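Local coordinates for protein maleylacetate reductase (Rhizobium, PDB 3W5S) that catalyses the NADH-dependent reduction of maleylacetate to 3-oxoadipate in the catabolism of gamma-resorcylate, working as a homodimer, at residues 205-208 and 209-212; 290-293 and 294-297; 217-220 and 221-225. One frame throughout, in Å; residues are numbered along the deposited sequence.

Contact 1 (205-208 and 209-212); sequences NPIA and SMMA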
loop_
_atom_site.group_PDB
_atom_site.type_symbol
_atom_site.label_atom_id
_atom_site.label_comp_id
_atom_site.label_asym_id
_atom_site.label_seq_id
_atom_site.Cartn_x
_atom_site.Cartn_y
_atom_site.Cartn_z
ATOM N N ASN A 205 10.459 -1.381 -4.162
ATOM C CA ASN A 205 9.532 -1.391 -5.294
ATOM C C ASN A 205 9.070 0.053 -5.508
ATOM O O ASN A 205 9.205 0.882 -4.595
ATOM C CB ASN A 205 8.369 -2.393 -5.066
ATOM C CG ASN A 205 7.344 -1.902 -4.051
ATOM O OD1 ASN A 205 6.660 -0.903 -4.269
ATOM N ND2 ASN A 205 7.232 -2.610 -2.917
ATOM N N PRO A 206 8.475 0.365 -6.682
ATOM C CA PRO A 206 8.197 1.772 -6.982
ATOM C C PRO A 206 7.133 2.384 -6.104
ATOM O O PRO A 206 7.146 3.606 -5.879
ATOM C CB PRO A 206 7.718 1.767 -8.439
ATOM C CG PRO A 206 8.029 0.444 -8.975
ATOM C CD PRO A 206 8.205 -0.521 -7.827
ATOM N N ILE A 207 6.221 1.558 -5.586
ATOM C CA ILE A 207 5.162 2.111 -4.726
ATOM C C ILE A 207 5.677 2.414 -3.324
ATOM O O ILE A 207 5.402 3.484 -2.760
ATOM C CB ILE A 207 3.910 1.210 -4.729
ATOM C CG1 ILE A 207 3.330 1.115 -6.162
ATOM C CG2 ILE A 207 2.870 1.724 -3.728
ATOM C CD1 ILE A 207 2.987 2.490 -6.819
ATOM N N ALA A 208 6.427 1.487 -2.750
ATOM C CA ALA A 208 7.119 1.769 -1.485
ATOM C C ALA A 208 8.029 2.979 -1.632
ATOM O O ALA A 208 8.068 3.822 -0.742
ATOM C CB ALA A 208 7.915 0.525 -1.004
ATOM N N SER A 209 8.730 3.104 -2.758
ATOM C CA SER A 209 9.606 4.280 -2.944
ATOM C C SER A 209 8.804 5.582 -3.004
ATOM O O SER A 209 9.189 6.563 -2.369
ATOM C CB SER A 209 10.507 4.161 -4.180
ATOM O OG SER A 209 11.436 3.092 -4.003
ATOM N N MET A 210 7.671 5.581 -3.716
ATOM C CA MET A 210 6.759 6.742 -3.728
ATOM C C MET A 210 6.297 7.109 -2.318
ATOM O O MET A 210 6.360 8.286 -1.903
ATOM C CB MET A 210 5.559 6.439 -4.625
ATOM C CG MET A 210 4.429 7.496 -4.562
ATOM S SD MET A 210 3.005 6.931 -5.542
ATOM C CE MET A 210 2.347 5.689 -4.465
ATOM N N MET A 211 5.904 6.093 -1.560
ATOM C CA MET A 211 5.437 6.314 -0.193
ATOM C C MET A 211 6.564 6.795 0.721
ATOM O O MET A 211 6.349 7.627 1.605
ATOM C CB MET A 211 4.800 5.058 0.349
ATOM C CG MET A 211 3.479 4.758 -0.360
ATOM S SD MET A 211 2.821 3.139 0.108
ATOM C CE MET A 211 2.897 3.181 1.868
ATOM N N ALA A 212 7.770 6.261 0.501
ATOM C CA ALA A 212 8.944 6.680 1.278
ATOM C C ALA A 212 9.247 8.153 1.035
ATOM O O ALA A 212 9.536 8.903 1.976
ATOM C CB ALA A 212 10.160 5.825 0.898
HETATM O O HOH W 1 11.151 0.876 -2.129
#

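Contact 2 (290-293 and 294-297); sequences QAVP and DQLA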
loop_
_atom_site.group_PDB
_atom_site.type_symbol
_atom_site.label_atom_id
_atom_site.label_comp_id
_atom_site.label_asym_id
_atom_site.label_seq_id
_atom_site.Cartn_x
_atom_site.Cartn_y
_atom_site.Cartn_z
ATOM N N GLN A 290 27.289 7.007 -2.144
ATOM C CA GLN A 290 28.446 6.928 -3.028
ATOM C C GLN A 290 28.210 5.929 -4.140
ATOM O O GLN A 290 28.690 6.126 -5.258
ATOM C CB GLN A 290 29.674 6.510 -2.226
ATOM C CG GLN A 290 30.159 7.606 -1.324
ATOM C CD GLN A 290 30.972 8.645 -2.092
ATOM O OE1 GLN A 290 30.622 9.827 -2.136
ATOM N NE2 GLN A 290 32.060 8.202 -2.713
ATOM N N ALA A 291 27.449 4.879 -3.839
ATOM C CA ALA A 291 27.223 3.785 -4.783
ATOM C C ALA A 291 25.930 3.878 -5.592
ATOM O O ALA A 291 25.924 3.532 -6.795
ATOM C CB ALA A 291 27.276 2.447 -4.024
ATOM N N VAL A 292 24.859 4.373 -4.965
ATOM C CA VAL A 292 23.548 4.461 -5.616
ATOM C C VAL A 292 22.942 5.855 -5.481
ATOM O O VAL A 292 21.825 6.017 -4.952
ATOM C CB VAL A 292 22.557 3.366 -5.130
ATOM C CG1 VAL A 292 23.044 1.996 -5.588
ATOM C CG2 VAL A 292 22.363 3.386 -3.621
ATOM N N PRO A 293 23.665 6.889 -5.963
ATOM C CA PRO A 293 23.146 8.236 -5.755
ATOM C C PRO A 293 21.815 8.470 -6.450
ATOM O O PRO A 293 21.021 9.276 -5.975
ATOM C CB PRO A 293 24.239 9.140 -6.344
ATOM C CG PRO A 293 24.939 8.295 -7.341
ATOM C CD PRO A 293 24.938 6.911 -6.704
ATOM N N ASP A 294 21.601 7.759 -7.554
ATOM C CA ASP A 294 20.353 7.805 -8.297
ATOM C C ASP A 294 19.136 7.320 -7.485
ATOM O O ASP A 294 18.037 7.863 -7.617
ATOM C CB ASP A 294 20.500 7.027 -9.612
ATOM C CG ASP A 294 20.889 5.553 -9.408
ATOM O OD1 ASP A 294 21.799 5.210 -8.603
ATOM O OD2 ASP A 294 20.293 4.719 -10.114
ATOM N N GLN A 295 19.347 6.323 -6.626
ATOM C CA GLN A 295 18.282 5.760 -5.785
ATOM C C GLN A 295 17.960 6.690 -4.633
ATOM O O GLN A 295 16.805 6.772 -4.182
ATOM C CB GLN A 295 18.664 4.362 -5.293
ATOM C CG GLN A 295 18.737 3.403 -6.469
ATOM C CD GLN A 295 19.182 1.995 -6.124
ATOM O OE1 GLN A 295 19.645 1.257 -7.015
ATOM N NE2 GLN A 295 19.069 1.614 -4.882
ATOM N N LEU A 296 18.975 7.433 -4.182
ATOM C CA LEU A 296 18.771 8.407 -3.095
ATOM C C LEU A 296 18.405 9.819 -3.556
ATOM O O LEU A 296 18.137 10.688 -2.734
ATOM C CB LEU A 296 19.988 8.436 -2.166
ATOM C CG LEU A 296 19.991 7.230 -1.225
ATOM C CD1 LEU A 296 21.368 6.963 -0.665
ATOM C CD2 LEU A 296 19.005 7.419 -0.080
ATOM N N ALA A 297 18.379 10.026 -4.874
ATOM C CA ALA A 297 18.099 11.362 -5.426
ATOM C C ALA A 297 16.824 12.024 -4.894
ATOM O O ALA A 297 16.844 13.208 -4.629
ATOM C CB ALA A 297 18.096 11.320 -6.954
#

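Contact 3 (217-220 and 221-225); sequences RAMI and EALPG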
loop_
_atom_site.group_PDB
_atom_site.type_symbol
_atom_site.label_atom_id
_atom_site.label_comp_id
_atom_site.label_asym_id
_atom_site.label_seq_id
_atom_site.Cartn_x
_atom_site.Cartn_y
_atom_site.Cartn_z
ATOM N N ARG A 217 9.067 13.685 2.953
ATOM C CA ARG A 217 8.583 15.045 2.729
ATOM C C ARG A 217 7.797 15.545 3.936
ATOM O O ARG A 217 8.015 16.660 4.406
ATOM C CB ARG A 217 7.707 15.090 1.476
ATOM C CG ARG A 217 7.298 16.520 1.080
ATOM C CD ARG A 217 6.019 16.534 0.230
ATOM N NE ARG A 217 4.888 16.003 0.990
ATOM C CZ ARG A 217 4.257 16.645 1.976
ATOM N NH1 ARG A 217 4.621 17.877 2.337
ATOM N NH2 ARG A 217 3.257 16.043 2.610
ATOM N N ALA A 218 6.890 14.708 4.441
ATOM C CA ALA A 218 6.088 15.077 5.597
ATOM C C ALA A 218 6.967 15.330 6.832
ATOM O O ALA A 218 6.737 16.284 7.567
ATOM C CB ALA A 218 5.077 13.966 5.876
ATOM N N MET A 219 7.966 14.467 7.050
ATOM C CA MET A 219 8.802 14.642 8.250
ATOM C C MET A 219 9.644 15.907 8.158
ATOM O O MET A 219 9.809 16.633 9.148
ATOM C CB MET A 219 9.737 13.468 8.478
ATOM C CG MET A 219 9.048 12.117 8.707
ATOM S SD MET A 219 7.600 12.109 9.803
ATOM C CE MET A 219 8.409 12.376 11.360
ATOM N N ILE A 220 10.163 16.184 6.966
ATOM C CA ILE A 220 10.998 17.359 6.762
ATOM C C ILE A 220 10.189 18.645 6.922
ATOM O O ILE A 220 10.687 19.650 7.467
ATOM C CB ILE A 220 11.700 17.276 5.378
ATOM C CG1 ILE A 220 12.803 16.220 5.463
ATOM C CG2 ILE A 220 12.276 18.637 4.957
ATOM C CD1 ILE A 220 13.262 15.666 4.070
ATOM N N GLU A 221 8.934 18.629 6.473
ATOM C CA GLU A 221 8.042 19.765 6.695
ATOM C C GLU A 221 7.656 19.907 8.175
ATOM O O GLU A 221 7.673 21.016 8.732
ATOM C CB GLU A 221 6.784 19.608 5.833
ATOM C CG GLU A 221 5.675 20.636 6.066
ATOM C CD GLU A 221 4.335 20.222 5.471
ATOM O OE1 GLU A 221 4.264 19.225 4.723
ATOM O OE2 GLU A 221 3.330 20.897 5.747
ATOM N N ALA A 222 7.299 18.783 8.807
ATOM C CA ALA A 222 6.680 18.838 10.127
ATOM C C ALA A 222 7.652 19.008 11.286
ATOM O O ALA A 222 7.343 19.712 12.244
ATOM C CB ALA A 222 5.860 17.584 10.369
ATOM N N LEU A 223 8.796 18.316 11.252
ATOM C CA LEU A 223 9.652 18.334 12.449
ATOM C C LEU A 223 10.107 19.744 12.856
ATOM O O LEU A 223 10.080 20.052 14.032
ATOM C CB LEU A 223 10.822 17.364 12.305
ATOM C CG LEU A 223 10.402 15.876 12.284
ATOM C CD1 LEU A 223 11.554 14.992 11.841
ATOM C CD2 LEU A 223 9.789 15.387 13.634
ATOM N N PRO A 224 10.506 20.606 11.888
ATOM C CA PRO A 224 10.827 21.976 12.347
ATOM C C PRO A 224 9.628 22.706 12.952
ATOM O O PRO A 224 9.809 23.526 13.865
ATOM C CB PRO A 224 11.336 22.667 11.071
ATOM C CG PRO A 224 11.841 21.526 10.219
ATOM C CD PRO A 224 10.785 20.445 10.449
ATOM N N GLY A 225 8.426 22.398 12.467
ATOM C CA GLY A 225 7.214 23.007 13.028
ATOM C C GLY A 225 6.948 22.525 14.441
ATOM O O GLY A 225 6.560 23.311 15.316
HETATM O O HOH W 2 1.824 18.209 4.169
#

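Contact 1 (205-208 and 209-212)
Met211 crosses Ile207, one turn earlier on the helix, and its side chain can be followed outward. CB starts above the carbonyl of Ile207; CG, placed beside the backbone N by chi1 of -69°, comes closer still, 3.3 Å from Ile207 O. SD then crosses the isoleucine branch and lies 4.1 Å from Ile207 CG2, and the bend at chi3 turns the methyl away from Ile207. Met210 runs alongside Ile207 and points the same way, its CE 4.0 Å from Ile207 CD1. The backbone below is regular: Met211 N bonds to Ile207 O, and Ala212 N to Ala208 O at 2.8 Å. At the start of the helix, Asn205 OD1 takes a nearly straight bond from Ala208 N (2.8 Å, 169°), the donor standing above the amide's carbonyl plane, and a weak, bent one from Ile207 N. A water accepts from Asn205 N and is hydrogen-bonded to Ser209 OG (2.9 Å), linking the capping residue to the first full turn. Outside the segment, Met210 packs on Met210 of the second subunit and Met211 on Ile207 of that subunit. The arrangement is an asparagine N-cap opening helix 206-228 of the C-terminal helical domain, with the thioether and methyl groups of its first turns set into the dimer interface.

Contact 2 (290-293 and 294-297)
Val292 meets Gln295 three residues on, and the first segment makes its side-chain contact chiefly here. From Val292 CB the two methyls spread along the glutamine's amide, and CB itself sits against Gln295 CD. Val292 CG1 lies 3.8 Å from Gln295 OE1. On the other branch, Val292 CG2 lies 3.9 Å from Gln295 NE2. The amide thus rests against the valine by van der Waals contact, brought there by a chain extended beyond CG (chi2 177°). Shortening Gln295 to an alanine removes the amide, which is likely to leave the Val292 methyls uncovered on that side and to lose the packing on Tyr200 and Arg204. Val292 O is shared: Leu296 N lies 3.3 Å from Val292 O, in the carbonyl plane, and Gln295 N gives Val292 O a weak, more bent bond of 3.0 Å. Next comes Pro293, whose ring nitrogen has no hydrogen to donate, which costs nothing in a first turn, where no earlier carbonyl of the helix awaits it. Leu296 N also makes a weak bond to Pro293 O (3.3 Å, 121°). Beyond the two segments, Leu296 is the buried member, lying on Ile285 and Glu289 of the preceding helix. Taken together, the evidence describes the turn with Pro293 at the start of helix 293-303, joined by a short surface turn to helix 273-289 in the all-helical C-terminal domain of a member of the iron-containing alcohol dehydrogenase family.

Contact 3 (217-220 and 221-225)
Glu221 reaches back one turn to Arg217, forming a salt bridge in which Arg217 NH1 donates to Glu221 OE1 (2.8 Å, 147°). The two side chains run alongside each other, both with CG opposite the backbone N, but their flat ends are turned 51° apart; OE1 meets the guanidinium at its edge, near its plane. A water donates to Glu221 OE1 (2.7 Å) and accepts from Arg217 NH2, bridging the same pair, while Arg217 NE has a second charged partner in Glu214. Ala222 follows, its N bonded to Ala218 O and its small CB 3.2 Å from that oxygen; both alanines face helix 233-253. At Leu223 the branch folds over the preceding turn: CG lies 3.3 Å from Met219 O, and CD2 touches Met219 CE at 4.0 Å, the methionine being bent at chi2 and chi3 to bring its methyl there. Pro224 has no N-H for the turn before, and its CD instead approaches Ile220 O at 3.1 Å. This missing bond accompanies a kink, beside which the proline ring packs against helix 307-318. The arrangement is an i to i+4 salt bridge upstream of a proline kink in helix 206-228, a core helix of the C-terminal helical domain.

Overall arrangement
Along the chain the order is contact 1, contact 3, contact 2. The first two share helix 206-228: contact 1 holds its capped N-terminal end and contact 3 its kinked part further on, with centres about 19 Å apart and nearest atoms about 5 Å apart. Contact 2 opens the later helix 293-303, its centre about 15 Å from that of contact 1 and about 22 Å from that of contact 3. None touches another, yet helix 293-303 meets the long helix near contact 3, where Leu302 and Val303 pack on Ile220. All three lie in the C-terminal helical domain; contact 1 alone reaches the second subunit, so one helix runs from the dimer interface into the domain's packing.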